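Local coordinates for protein alpha-L-rhamnosidase (Streptomyces avermitilis, PDB 3W5M) that hydrolyses terminal non-reducing alpha-L-rhamnose residues from citrus flavonoids and gum arabic, and binds L-rhamnose through a calcium-dependent carbohydrate-binding module, at residues G379-N384 / A464-P469. Sequence-based numbering, arbitrary orientation.
Sequences GWYAGN and ADNDVP
Y381 overlaps N466 with the hydroxyl end of its ring, the phenol oxygen meeting the asparagine's amide and methylene: Y381 OH lies 3.1 Å from N466 CB. The side-chain amide comes in obliquely, its plane turned 12° from that of the ring, and N466 ND2 gives a weak, bent hydrogen bond to Y381 OH (2.8 Å, 122° at the hydrogen). The stronger partner of that amide nitrogen is the carbonyl of R396, whose guanidinium pairs with D465, so the phenol takes a secondary share. A water at the ring's edge, in its plane, donates to D467 O at 3.0 Å; its 2.4 Å separation from Y381 OH is unusually short, so that half of the bridge is doubtful. The short helix 379-382 follows strand 368-377 of one sheet, and the loop crosses from strand 459-463 of that same sheet to strand 471-474 of another, a pairing of largely antiparallel sheets consistent with a beta-sandwich. The tyrosine reaches across because its chi1 of -180° sets CG anti to the backbone N; L326 touches both Y381 and N466. A phenylalanine here lacks the hydroxyl and would probably cost N466 ND2 its weak second acceptor, leaving R396 O to hold the amide.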
loop_
_atom_site.group_PDB
_atom_site.type_symbol
_atom_site.label_atom_id
_atom_site.label_comp_id
_atom_site.label_asym_id
_atom_site.label_seq_id
_atom_site.Cartn_x
_atom_site.Cartn_y
_atom_site.Cartn_z
ATOM N N GLY A 379 -5.513 -6.829 -11.181
ATOM C CA GLY A 379 -4.681 -6.062 -10.230
ATOM C C GLY A 379 -4.532 -4.595 -10.607
ATOM O O GLY A 379 -5.461 -3.975 -11.123
ATOM N N TRP A 380 -3.347 -4.045 -10.360
ATOM C CA TRP A 380 -3.054 -2.660 -10.698
ATOM C C TRP A 380 -2.723 -2.528 -12.174
ATOM O O TRP A 380 -2.899 -1.458 -12.770
ATOM C CB TRP A 380 -1.822 -2.182 -9.920
ATOM C CG TRP A 380 -2.002 -1.995 -8.450
ATOM C CD1 TRP A 380 -2.496 -0.875 -7.800
ATOM C CD2 TRP A 380 -1.645 -2.918 -7.439
ATOM N NE1 TRP A 380 -2.459 -1.078 -6.444
ATOM C CE2 TRP A 380 -1.944 -2.318 -6.194
ATOM C CE3 TRP A 380 -1.130 -4.221 -7.459
ATOM C CZ2 TRP A 380 -1.742 -2.977 -4.967
ATOM C CZ3 TRP A 380 -0.892 -4.866 -6.235
ATOM C CH2 TRP A 380 -1.208 -4.246 -5.008
ATOM N N TYR A 381 -2.233 -3.609 -12.767
ATOM C CA TYR A 381 -1.855 -3.599 -14.173
ATOM C C TYR A 381 -3.062 -3.274 -15.098
ATOM O O TYR A 381 -2.954 -2.461 -16.006
ATOM C CB TYR A 381 -1.229 -4.941 -14.528
ATOM C CG TYR A 381 -0.810 -5.006 -15.968
ATOM C CD1 TYR A 381 0.394 -4.435 -16.383
ATOM C CD2 TYR A 381 -1.634 -5.617 -16.904
ATOM C CE1 TYR A 381 0.769 -4.481 -17.720
ATOM C CE2 TYR A 381 -1.277 -5.673 -18.241
ATOM C CZ TYR A 381 -0.065 -5.102 -18.637
ATOM O OH TYR A 381 0.273 -5.145 -19.976
ATOM N N ALA A 382 -4.209 -3.902 -14.838
ATOM C CA ALA A 382 -5.347 -3.811 -15.768
ATOM C C ALA A 382 -6.680 -3.450 -15.094
ATOM O O ALA A 382 -7.639 -3.112 -15.769
ATOM C CB ALA A 382 -5.466 -5.107 -16.574
ATOM N N GLY A 383 -6.743 -3.490 -13.761
ATOM C CA GLY A 383 -8.004 -3.220 -13.071
ATOM C C GLY A 383 -8.116 -1.760 -12.673
ATOM O O GLY A 383 -7.226 -0.949 -13.007
ATOM N N ASN A 384 -9.226 -1.397 -12.009
ATOM C CA ASN A 384 -9.381 -0.002 -11.524
ATOM C C ASN A 384 -8.230 0.441 -10.613
ATOM O O ASN A 384 -7.806 -0.297 -9.722
ATOM C CB ASN A 384 -10.702 0.190 -10.778
ATOM C CG ASN A 384 -11.904 0.048 -11.673
ATOM O OD1 ASN A 384 -11.905 0.519 -12.825
ATOM N ND2 ASN A 384 -12.958 -0.612 -11.146
ATOM N N ALA A 464 0.893 -13.313 -24.597
ATOM C CA ALA A 464 0.436 -12.007 -24.168
ATOM C C ALA A 464 0.865 -10.937 -25.170
ATOM O O ALA A 464 1.921 -11.051 -25.790
ATOM C CB ALA A 464 1.035 -11.706 -22.816
ATOM N N ASP A 465 0.046 -9.907 -25.327
ATOM C CA ASP A 465 0.345 -8.817 -26.258
ATOM C C ASP A 465 0.739 -7.575 -25.476
ATOM O O ASP A 465 0.782 -6.463 -26.009
ATOM C CB ASP A 465 -0.864 -8.533 -27.162
ATOM C CG ASP A 465 -1.997 -7.827 -26.433
ATOM O OD1 ASP A 465 -2.287 -8.195 -25.272
ATOM O OD2 ASP A 465 -2.599 -6.901 -27.023
ATOM N N ASN A 466 1.017 -7.799 -24.196
ATOM C CA ASN A 466 1.465 -6.778 -23.271
ATOM C C ASN A 466 2.874 -6.294 -23.606
ATOM O O ASN A 466 3.752 -7.089 -23.973
ATOM C CB ASN A 466 1.467 -7.368 -21.843
ATOM C CG ASN A 466 0.155 -8.094 -21.478
ATOM O OD1 ASN A 466 -0.409 -8.850 -22.265
ATOM N ND2 ASN A 466 -0.305 -7.889 -20.257
ATOM N N ASP A 467 3.104 -4.991 -23.466
ATOM C CA ASP A 467 4.463 -4.462 -23.480
ATOM C C ASP A 467 5.299 -5.206 -22.437
ATOM O O ASP A 467 4.832 -5.459 -21.328
ATOM C CB ASP A 467 4.454 -2.958 -23.166
ATOM C CG ASP A 467 3.677 -2.144 -24.201
ATOM O OD1 ASP A 467 4.090 -2.102 -25.384
ATOM O OD2 ASP A 467 2.650 -1.539 -23.826
ATOM N N VAL A 468 6.515 -5.583 -22.809
ATOM C CA VAL A 468 7.423 -6.273 -21.921
ATOM C C VAL A 468 8.096 -5.236 -21.018
ATOM O O VAL A 468 8.674 -4.261 -21.529
ATOM C CB VAL A 468 8.517 -7.036 -22.721
ATOM C CG1 VAL A 468 9.512 -7.686 -21.781
ATOM C CG2 VAL A 468 7.906 -8.090 -23.642
ATOM N N PRO A 469 8.029 -5.424 -19.679
ATOM C CA PRO A 469 8.764 -4.531 -18.771
ATOM C C PRO A 469 10.235 -4.520 -19.112
ATOM O O PRO A 469 10.780 -5.569 -19.436
ATOM C CB PRO A 469 8.603 -5.184 -17.387
ATOM C CG PRO A 469 7.407 -6.062 -17.509
ATOM C CD PRO A 469 7.223 -6.429 -18.959
HETATM O O HOH W 1 2.288 -4.008 -20.665
#